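Local coordinates for DNA repair protein RAD7 (Saccharomyces cerevisiae, PDB 5ZB2) that takes part in global genome nucleotide excision repair as a component of the GGR complex, which promotes removal of DNA damage from nontranscribing DNA, and interacts with ELC1, at residues F148-F158 with N173-V183; E219-I228 with L243-M253. All coordinates share one frame; numbering follows the deposited sequence.

Contact 1 of 2, residues F148-F158 with N173-V183; sequences FVIMKGRLEEF and NLLINCGSTLV
Apolar packing between the C-terminal ends of two successive helices, closed by one backbone hydrogen bond, joins Phe148-Phe158 to Asn173-Val183 on the helical side of the solenoid. Phe148 and Leu174 carry much of the apolar packing. Leu174 CB sits over one face of the Phe148 ring, 3.8 Å from the centroid and 15° off the normal, a CH-pi contact, while Leu174 CD1 reaches CE1 of the same ring. The other methyl of Leu174, CD2, comes to 3.6 Å from Phe158 CD2, so the branched end spans two aromatic rings. The backbone sets Leu174 CB over the Phe148 ring; with CG anti to the backbone N (chi1 167°), CD1 stays by that ring and CD2 reaches Phe158. Phe158 CZ lies in plane at the edge of the Phe148 ring. Were Phe148 replaced by an alanine, Leu174 CB is likely to lose its aromatic face, and a gap would probably open beside Phe158.

This is the stacking of neighbouring leucine-rich repeats: helix 141-150 lies against helix 168-178, and the chain turns from each into the next parallel strand. Cys178 SG tucks in 4.0 Å from Leu155 CB. Beside it, Asn177 packs its CB against Phe148 O; its ND2 turns back to Asn173 O at 2.8 Å, with the acceptor close to the amide plane, and this bond steadies the amide. Asn173 O thereby takes two donors, Asn177 N and ND2. Toward the strands, Thr181 lays CG2 against Leu155 O, and Glu156 CA-H points at Thr181 O. There Val183 N donates to Glu156 O at 2.8 Å, in the carbonyl plane, with an N-H...O angle of 157°. The Glu157 carboxylate has its hydrogen-bond partners outside the two segments, Ser130 OG and Ser184 OG.

Contact 2 of 2, residues E219-I228 with L243-M253; sequences EEDVNDEIII and LNGCIDLTDSM
Consecutive leucine-rich repeats meet here where their strand-to-helix loops lie side by side, and the carboxylate of Asp224, in the first turn of helix 224-234, grips Thr250 at the N-cap of helix 251-261. Asp224 OD1 accepts from Thr250 N at 2.9 Å through its syn lone pair, with a nearly straight N-H...O angle of 167°. OD2 takes the Thr250 hydroxyl, OG1 standing 2.8 Å away and above the carboxylate plane. Thr250 OG1 in turn accepts from Ser252 N as the helix cap; its place between backbone N and carbonyl carbon (chi1 72°) lets it serve both partners. Asn223 caps the other helix, its OD1 receiving Ile226 N.

One turn further along the helix from Asp224, Ile227 meets residues 243-253 with both branches: CG2 is 3.4 Å from Met253 CG and also approaches Leu243 CD1, while CG1 touches Leu249 CD2 at 3.8 Å. Farther along the loops, Val222 CG1 rests on Cys246 SG, and the aliphatic part of Glu219 crosses Ile247 CG1. Water 1 links the two loops, donating to Glu219 O and Val222 O and accepting from Asp248 N 2.9 Å away. Water 3 accepts from Asp224 N and lies 2.8 Å from Asp248 OD2.

Two bonds to one threonine fix the rotation of the Asp224 carboxylate, and Thr250 N, at the start of its helix, is satisfied by Asp224 of helix 224-234; the negative charge there probably also interacts favourably with the dipole of helix 251-261.

Overall arrangement
This chain is the C-terminal part of RAD7; after helices 8-41 and 50-59 it winds through a solenoid of leucine-rich repeats whose parallel strands follow one another in sequence order. Contact 1 comes first: it closes the loop from helix 141-150 through strand 157-161 to the end of helix 168-178. The chain then passes strands 184-188 and 210-214 before contact 2 closes a second loop, through helix 224-234 and strand 240-244 to the start of helix 251-261. The two neither nest nor cross; their centres lie about 25 Å apart and their nearest atoms about 10 Å. Contact 1 joins repeats where helices end, contact 2 where helices begin.

Contact 1 of 2, residues F148-F158 with N173-V183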
loop_
_atom_site.group_PDB
_atom_site.type_symbol
_atom_site.label_atom_id
_atom_site.label_comp_id
_atom_site.label_asym_id
_atom_site.label_seq_id
_atom_site.Cartn_x
_atom_site.Cartn_y
_atom_site.Cartn_z
ATOM N N PHE A 148 20.762 5.950 -2.975
ATOM C CA PHE A 148 21.860 6.215 -3.903
ATOM C C PHE A 148 22.617 4.942 -4.265
ATOM O O PHE A 148 23.095 4.814 -5.396
ATOM C CB PHE A 148 22.808 7.253 -3.308
ATOM C CG PHE A 148 22.179 8.605 -3.116
ATOM C CD1 PHE A 148 21.402 9.168 -4.112
ATOM C CD2 PHE A 148 22.352 9.305 -1.935
ATOM C CE1 PHE A 148 20.818 10.407 -3.938
ATOM C CE2 PHE A 148 21.768 10.540 -1.756
ATOM C CZ PHE A 148 21.001 11.090 -2.757
ATOM N N VAL A 149 22.734 3.992 -3.335
ATOM C CA VAL A 149 23.332 2.702 -3.678
ATOM C C VAL A 149 22.519 2.023 -4.775
ATOM O O VAL A 149 23.069 1.509 -5.756
ATOM C CB VAL A 149 23.450 1.813 -2.426
ATOM C CG1 VAL A 149 23.890 0.396 -2.795
ATOM C CG2 VAL A 149 24.429 2.423 -1.432
ATOM N N ILE A 150 21.193 2.022 -4.629
ATOM C CA ILE A 150 20.329 1.393 -5.624
ATOM C C ILE A 150 20.436 2.100 -6.968
ATOM O O ILE A 150 20.315 1.463 -8.020
ATOM C CB ILE A 150 18.872 1.366 -5.118
ATOM C CG1 ILE A 150 18.762 0.454 -3.893
ATOM C CG2 ILE A 150 17.919 0.891 -6.219
ATOM C CD1 ILE A 150 17.426 0.510 -3.197
ATOM N N MET A 151 20.644 3.416 -6.963
ATOM C CA MET A 151 20.728 4.194 -8.193
ATOM C C MET A 151 22.156 4.324 -8.715
ATOM O O MET A 151 22.377 5.039 -9.696
ATOM C CB MET A 151 20.136 5.595 -7.972
ATOM C CG MET A 151 18.645 5.616 -7.639
ATOM S SD MET A 151 17.607 4.899 -8.931
ATOM C CE MET A 151 17.870 6.058 -10.271
ATOM N N LYS A 152 23.118 3.663 -8.081
ATOM C CA LYS A 152 24.513 3.731 -8.495
ATOM C C LYS A 152 24.653 3.502 -9.995
ATOM O O LYS A 152 24.182 2.494 -10.528
ATOM C CB LYS A 152 25.317 2.687 -7.716
ATOM C CG LYS A 152 26.806 2.676 -8.010
ATOM C CD LYS A 152 27.516 1.620 -7.177
ATOM C CE LYS A 152 29.007 1.587 -7.470
ATOM N NZ LYS A 152 29.708 0.536 -6.680
ATOM N N GLY A 153 25.293 4.451 -10.677
ATOM C CA GLY A 153 25.539 4.335 -12.098
ATOM C C GLY A 153 24.356 4.636 -12.991
ATOM O O GLY A 153 24.524 4.668 -14.217
ATOM N N ARG A 154 23.168 4.856 -12.428
ATOM C CA ARG A 154 21.966 5.135 -13.206
ATOM C C ARG A 154 21.518 6.586 -13.130
ATOM O O ARG A 154 20.880 7.071 -14.065
ATOM C CB ARG A 154 20.805 4.254 -12.727
ATOM C CG ARG A 154 21.072 2.754 -12.755
ATOM C CD ARG A 154 20.104 2.016 -11.833
ATOM N NE ARG A 154 18.716 2.420 -12.058
ATOM C CZ ARG A 154 17.714 2.177 -11.219
ATOM N NH1 ARG A 154 17.932 1.529 -10.080
ATOM N NH2 ARG A 154 16.489 2.587 -11.517
ATOM N N LEU A 155 21.831 7.280 -12.040
ATOM C CA LEU A 155 21.288 8.606 -11.773
ATOM C C LEU A 155 22.140 9.655 -12.481
ATOM O O LEU A 155 23.292 9.890 -12.105
ATOM C CB LEU A 155 21.241 8.855 -10.268
ATOM C CG LEU A 155 20.435 10.052 -9.777
ATOM C CD1 LEU A 155 18.972 9.933 -10.181
ATOM C CD2 LEU A 155 20.570 10.163 -8.268
ATOM N N GLU A 156 21.568 10.288 -13.507
ATOM C CA GLU A 156 22.240 11.353 -14.239
ATOM C C GLU A 156 21.815 12.747 -13.797
ATOM O O GLU A 156 22.546 13.711 -14.057
ATOM C CB GLU A 156 21.971 11.210 -15.743
ATOM C CG GLU A 156 22.499 9.916 -16.344
ATOM C CD GLU A 156 21.974 9.656 -17.745
ATOM O OE1 GLU A 156 22.086 8.504 -18.215
ATOM O OE2 GLU A 156 21.441 10.593 -18.373
ATOM N N GLU A 157 20.665 12.879 -13.139
ATOM C CA GLU A 157 20.130 14.179 -12.754
ATOM C C GLU A 157 19.463 14.049 -11.394
ATOM O O GLU A 157 18.561 13.223 -11.220
ATOM C CB GLU A 157 19.135 14.692 -13.799
ATOM C CG GLU A 157 18.541 16.042 -13.479
ATOM C CD GLU A 157 17.840 16.666 -14.670
ATOM O OE1 GLU A 157 16.942 16.013 -15.244
ATOM O OE2 GLU A 157 18.195 17.806 -15.040
ATOM N N PHE A 158 19.906 14.855 -10.432
ATOM C CA PHE A 158 19.337 14.831 -9.090
ATOM C C PHE A 158 19.237 16.253 -8.566
ATOM O O PHE A 158 20.249 16.957 -8.473
ATOM C CB PHE A 158 20.177 13.966 -8.145
ATOM C CG PHE A 158 19.561 13.780 -6.785
ATOM C CD1 PHE A 158 18.427 12.997 -6.624
ATOM C CD2 PHE A 158 20.111 14.389 -5.669
ATOM C CE1 PHE A 158 17.851 12.826 -5.378
ATOM C CE2 PHE A 158 19.538 14.221 -4.415
ATOM C CZ PHE A 158 18.410 13.435 -4.273
ATOM N N ASN A 173 27.336 10.373 0.048
ATOM C CA ASN A 173 26.864 9.123 -0.539
ATOM C C ASN A 173 26.303 9.335 -1.940
ATOM O O ASN A 173 26.404 8.441 -2.786
ATOM C CB ASN A 173 25.814 8.476 0.362
ATOM C CG ASN A 173 26.375 8.069 1.711
ATOM O OD1 ASN A 173 25.818 8.408 2.754
ATOM N ND2 ASN A 173 27.483 7.337 1.695
ATOM N N LEU A 174 25.706 10.498 -2.206
ATOM C CA LEU A 174 25.296 10.816 -3.570
ATOM C C LEU A 174 26.505 10.874 -4.493
ATOM O O LEU A 174 26.505 10.285 -5.581
ATOM C CB LEU A 174 24.547 12.147 -3.603
ATOM C CG LEU A 174 24.333 12.738 -5.001
ATOM C CD1 LEU A 174 23.521 11.786 -5.863
ATOM C CD2 LEU A 174 23.661 14.102 -4.930
ATOM N N LEU A 175 27.546 11.595 -4.075
ATOM C CA LEU A 175 28.710 11.784 -4.930
ATOM C C LEU A 175 29.505 10.494 -5.069
ATOM O O LEU A 175 29.935 10.140 -6.170
ATOM C CB LEU A 175 29.586 12.900 -4.370
ATOM C CG LEU A 175 28.927 14.279 -4.335
ATOM C CD1 LEU A 175 29.832 15.288 -3.649
ATOM C CD2 LEU A 175 28.570 14.738 -5.738
ATOM N N ILE A 176 29.703 9.775 -3.962
ATOM C CA ILE A 176 30.431 8.512 -4.015
ATOM C C ILE A 176 29.739 7.534 -4.959
ATOM O O ILE A 176 30.395 6.865 -5.763
ATOM C CB ILE A 176 30.585 7.931 -2.597
ATOM C CG1 ILE A 176 31.557 8.792 -1.786
ATOM C CG2 ILE A 176 31.075 6.484 -2.652
ATOM C CD1 ILE A 176 31.689 8.391 -0.327
ATOM N N ASN A 177 28.410 7.440 -4.887
ATOM C CA ASN A 177 27.692 6.431 -5.662
ATOM C C ASN A 177 27.322 6.883 -7.069
ATOM O O ASN A 177 27.207 6.040 -7.966
ATOM C CB ASN A 177 26.420 6.004 -4.924
ATOM C CG ASN A 177 26.713 5.115 -3.732
ATOM O OD1 ASN A 177 26.948 3.917 -3.887
ATOM N ND2 ASN A 177 26.701 5.697 -2.537
ATOM N N CYS A 178 27.133 8.186 -7.296
ATOM C CA CYS A 178 26.625 8.667 -8.573
ATOM C C CYS A 178 27.418 9.826 -9.161
ATOM O O CYS A 178 27.047 10.322 -10.230
ATOM C CB CYS A 178 25.156 9.095 -8.426
ATOM S SG CYS A 178 24.113 7.871 -7.596
ATOM N N GLY A 179 28.492 10.262 -8.509
ATOM C CA GLY A 179 29.245 11.423 -8.945
ATOM C C GLY A 179 29.591 11.449 -10.420
ATOM O O GLY A 179 29.208 12.380 -11.134
ATOM N N SER A 180 30.324 10.438 -10.891
ATOM C CA SER A 180 30.768 10.417 -12.280
ATOM C C SER A 180 29.616 10.288 -13.268
ATOM O O SER A 180 29.818 10.534 -14.463
ATOM C CB SER A 180 31.758 9.272 -12.493
ATOM O OG SER A 180 31.152 8.024 -12.217
ATOM N N THR A 181 28.424 9.914 -12.806
ATOM C CA THR A 181 27.265 9.782 -13.679
ATOM C C THR A 181 26.453 11.066 -13.784
ATOM O O THR A 181 25.736 11.249 -14.776
ATOM C CB THR A 181 26.363 8.651 -13.173
ATOM O OG1 THR A 181 27.144 7.463 -13.007
ATOM C CG2 THR A 181 25.234 8.366 -14.153
ATOM N N LEU A 182 26.559 11.956 -12.802
ATOM C CA LEU A 182 25.736 13.159 -12.777
ATOM C C LEU A 182 26.137 14.125 -13.886
ATOM O O LEU A 182 27.314 14.473 -14.032
ATOM C CB LEU A 182 25.861 13.854 -11.422
ATOM C CG LEU A 182 25.220 13.164 -10.215
ATOM C CD1 LEU A 182 25.640 13.867 -8.941
ATOM C CD2 LEU A 182 23.697 13.139 -10.341
ATOM N N VAL A 183 25.150 14.559 -14.668
ATOM C CA VAL A 183 25.300 15.694 -15.571
ATOM C C VAL A 183 24.450 16.877 -15.146
ATOM O O VAL A 183 24.521 17.937 -15.786
ATOM C CB VAL A 183 24.978 15.303 -17.027
ATOM C CG1 VAL A 183 26.033 14.345 -17.562
ATOM C CG2 VAL A 183 23.591 14.690 -17.131
#

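Contact 2 of 2, residues E219-I228 with L243-M253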
loop_
_atom_site.group_PDB
_atom_site.type_symbol
_atom_site.label_atom_id
_atom_site.label_comp_id
_atom_site.label_asym_id
_atom_site.label_seq_id
_atom_site.Cartn_x
_atom_site.Cartn_y
_atom_site.Cartn_z
ATOM N N GLU A 219 26.602 31.045 4.429
ATOM C CA GLU A 219 26.890 31.555 3.093
ATOM C C GLU A 219 28.364 31.414 2.732
ATOM O O GLU A 219 28.702 31.290 1.549
ATOM C CB GLU A 219 26.445 33.015 2.993
ATOM C CG GLU A 219 24.920 33.222 3.082
ATOM C CD GLU A 219 24.345 32.974 4.463
ATOM O OE1 GLU A 219 23.174 32.545 4.545
ATOM O OE2 GLU A 219 25.056 33.214 5.461
ATOM N N GLU A 220 29.256 31.432 3.724
ATOM C CA GLU A 220 30.679 31.286 3.435
ATOM C C GLU A 220 31.037 29.891 2.936
ATOM O O GLU A 220 32.142 29.706 2.417
ATOM C CB GLU A 220 31.521 31.631 4.672
ATOM C CG GLU A 220 31.378 30.684 5.861
ATOM C CD GLU A 220 30.123 30.933 6.678
ATOM O OE1 GLU A 220 29.312 31.798 6.284
ATOM O OE2 GLU A 220 29.950 30.260 7.717
ATOM N N ASP A 221 30.137 28.912 3.071
ATOM C CA ASP A 221 30.385 27.569 2.558
ATOM C C ASP A 221 30.294 27.486 1.037
ATOM O O ASP A 221 30.690 26.463 0.466
ATOM C CB ASP A 221 29.397 26.579 3.187
ATOM C CG ASP A 221 29.615 26.403 4.684
ATOM O OD1 ASP A 221 30.737 26.669 5.165
ATOM O OD2 ASP A 221 28.664 25.993 5.379
ATOM N N VAL A 222 29.780 28.516 0.377
ATOM C CA VAL A 222 29.778 28.610 -1.084
ATOM C C VAL A 222 30.590 29.852 -1.431
ATOM O O VAL A 222 30.039 30.945 -1.593
ATOM C CB VAL A 222 28.361 28.686 -1.662
ATOM C CG1 VAL A 222 28.402 28.889 -3.179
ATOM C CG2 VAL A 222 27.565 27.435 -1.304
ATOM N N ASN A 223 31.909 29.702 -1.542
ATOM C CA ASN A 223 32.805 30.833 -1.729
ATOM C C ASN A 223 33.384 30.831 -3.138
ATOM O O ASN A 223 33.221 29.878 -3.905
ATOM C CB ASN A 223 33.928 30.818 -0.681
ATOM C CG ASN A 223 34.718 29.525 -0.681
ATOM O OD1 ASN A 223 34.897 28.886 -1.717
ATOM N ND2 ASN A 223 35.201 29.135 0.488
ATOM N N ASP A 224 34.065 31.932 -3.470
ATOM C CA ASP A 224 34.638 32.096 -4.802
ATOM C C ASP A 224 35.506 30.907 -5.180
ATOM O O ASP A 224 35.398 30.370 -6.288
ATOM C CB ASP A 224 35.457 33.387 -4.863
ATOM C CG ASP A 224 34.613 34.623 -4.681
ATOM O OD1 ASP A 224 33.540 34.710 -5.315
ATOM O OD2 ASP A 224 35.023 35.511 -3.906
ATOM N N GLU A 225 36.378 30.482 -4.262
ATOM C CA GLU A 225 37.328 29.417 -4.573
ATOM C C GLU A 225 36.616 28.150 -5.033
ATOM O O GLU A 225 37.047 27.501 -5.994
ATOM C CB GLU A 225 38.202 29.128 -3.351
ATOM C CG GLU A 225 39.437 28.293 -3.652
ATOM C CD GLU A 225 40.294 28.042 -2.423
ATOM O OE1 GLU A 225 40.759 26.896 -2.248
ATOM O OE2 GLU A 225 40.502 28.990 -1.634
ATOM N N ILE A 226 35.522 27.783 -4.361
ATOM C CA ILE A 226 34.810 26.557 -4.716
ATOM C C ILE A 226 34.168 26.688 -6.093
ATOM O O ILE A 226 34.219 25.759 -6.906
ATOM C CB ILE A 226 33.769 26.216 -3.633
ATOM C CG1 ILE A 226 34.479 25.840 -2.328
ATOM C CG2 ILE A 226 32.854 25.081 -4.094
ATOM C CD1 ILE A 226 33.561 25.679 -1.137
ATOM N N ILE A 227 33.544 27.834 -6.373
ATOM C CA ILE A 227 32.847 27.996 -7.645
ATOM C C ILE A 227 33.837 28.089 -8.799
ATOM O O ILE A 227 33.554 27.612 -9.905
ATOM C CB ILE A 227 31.928 29.230 -7.595
ATOM C CG1 ILE A 227 30.873 29.064 -6.494
ATOM C CG2 ILE A 227 31.274 29.479 -8.957
ATOM C CD1 ILE A 227 29.996 27.819 -6.629
ATOM N N ILE A 228 35.000 28.703 -8.573
ATOM C CA ILE A 228 36.019 28.765 -9.618
ATOM C C ILE A 228 36.500 27.363 -9.964
ATOM O O ILE A 228 36.529 26.970 -11.135
ATOM C CB ILE A 228 37.181 29.674 -9.184
ATOM C CG1 ILE A 228 36.698 31.122 -9.099
ATOM C CG2 ILE A 228 38.360 29.560 -10.162
ATOM C CD1 ILE A 228 37.650 32.045 -8.370
ATOM N N LEU A 243 22.875 30.263 -9.214
ATOM C CA LEU A 243 23.498 30.507 -7.911
ATOM C C LEU A 243 22.716 31.639 -7.247
ATOM O O LEU A 243 23.016 32.817 -7.464
ATOM C CB LEU A 243 24.974 30.857 -8.055
ATOM C CG LEU A 243 25.873 29.827 -8.742
ATOM C CD1 LEU A 243 27.242 30.430 -9.043
ATOM C CD2 LEU A 243 26.008 28.577 -7.881
ATOM N N ASN A 244 21.723 31.282 -6.436
ATOM C CA ASN A 244 20.863 32.254 -5.775
ATOM C C ASN A 244 21.136 32.263 -4.277
ATOM O O ASN A 244 21.277 31.208 -3.652
ATOM C CB ASN A 244 19.386 31.945 -6.031
ATOM C CG ASN A 244 19.047 31.875 -7.512
ATOM O OD1 ASN A 244 19.723 32.475 -8.349
ATOM N ND2 ASN A 244 17.993 31.136 -7.841
ATOM N N GLY A 245 21.206 33.463 -3.704
ATOM C CA GLY A 245 21.443 33.597 -2.283
ATOM C C GLY A 245 22.855 33.304 -1.831
ATOM O O GLY A 245 23.102 33.255 -0.622
ATOM N N CYS A 246 23.792 33.107 -2.758
ATOM C CA CYS A 246 25.189 32.843 -2.406
ATOM C C CYS A 246 25.919 34.179 -2.248
ATOM O O CYS A 246 26.784 34.562 -3.040
ATOM C CB CYS A 246 25.844 31.963 -3.464
ATOM S SG CYS A 246 25.053 30.354 -3.721
ATOM N N ILE A 247 25.523 34.891 -1.210
ATOM C CA ILE A 247 25.982 36.226 -0.920
ATOM C C ILE A 247 27.455 36.419 -0.679
ATOM O O ILE A 247 27.947 37.502 -0.694
ATOM C CB ILE A 247 25.147 36.876 0.203
ATOM C CG1 ILE A 247 25.516 36.335 1.573
ATOM C CG2 ILE A 247 23.679 36.680 -0.064
ATOM C CD1 ILE A 247 25.040 37.167 2.724
ATOM N N ASP A 248 28.159 35.344 -0.484
ATOM C CA ASP A 248 29.596 35.412 -0.256
ATOM C C ASP A 248 30.403 35.537 -1.545
ATOM O O ASP A 248 31.604 35.819 -1.478
ATOM C CB ASP A 248 30.053 34.169 0.515
ATOM C CG ASP A 248 31.371 34.375 1.229
ATOM O OD1 ASP A 248 31.398 35.154 2.209
ATOM O OD2 ASP A 248 32.374 33.744 0.826
ATOM N N LEU A 249 29.783 35.335 -2.707
ATOM C CA LEU A 249 30.498 35.391 -3.973
ATOM C C LEU A 249 30.777 36.835 -4.380
ATOM O O LEU A 249 29.985 37.743 -4.110
ATOM C CB LEU A 249 29.697 34.684 -5.068
ATOM C CG LEU A 249 29.417 33.199 -4.826
ATOM C CD1 LEU A 249 28.587 32.614 -5.956
ATOM C CD2 LEU A 249 30.710 32.418 -4.657
ATOM N N THR A 250 31.917 37.040 -5.043
ATOM C CA THR A 250 32.380 38.369 -5.425
ATOM C C THR A 250 32.801 38.371 -6.890
ATOM O O THR A 250 32.717 37.359 -7.591
ATOM C CB THR A 250 33.554 38.824 -4.549
ATOM O OG1 THR A 250 34.721 38.073 -4.900
ATOM C CG2 THR A 250 33.244 38.614 -3.072
ATOM N N ASP A 251 33.284 39.530 -7.346
ATOM C CA ASP A 251 33.767 39.643 -8.719
ATOM C C ASP A 251 34.838 38.603 -9.027
ATOM O O ASP A 251 35.029 38.236 -10.194
ATOM C CB ASP A 251 34.317 41.050 -8.969
ATOM C CG ASP A 251 33.220 42.086 -9.152
ATOM O OD1 ASP A 251 32.030 41.698 -9.248
ATOM O OD2 ASP A 251 33.554 43.292 -9.218
ATOM N N SER A 252 35.543 38.119 -8.002
ATOM C CA SER A 252 36.563 37.097 -8.217
ATOM C C SER A 252 35.981 35.893 -8.946
ATOM O O SER A 252 36.590 35.358 -9.880
ATOM C CB SER A 252 37.169 36.677 -6.879
ATOM O OG SER A 252 38.045 35.582 -7.054
ATOM N N MET A 253 34.795 35.449 -8.526
ATOM C CA MET A 253 34.123 34.360 -9.229
ATOM C C MET A 253 33.863 34.734 -10.681
ATOM O O MET A 253 33.946 33.882 -11.575
ATOM C CB MET A 253 32.811 34.010 -8.522
ATOM C CG MET A 253 32.089 32.808 -9.099
ATOM S SD MET A 253 30.973 33.194 -10.466
ATOM C CE MET A 253 29.618 33.981 -9.591
HETATM O O HOH W 1 27.832 32.429 -0.727
HETATM O O HOH W 2 21.621 32.672 1.710
HETATM O O HOH W 3 33.820 34.139 -1.503
#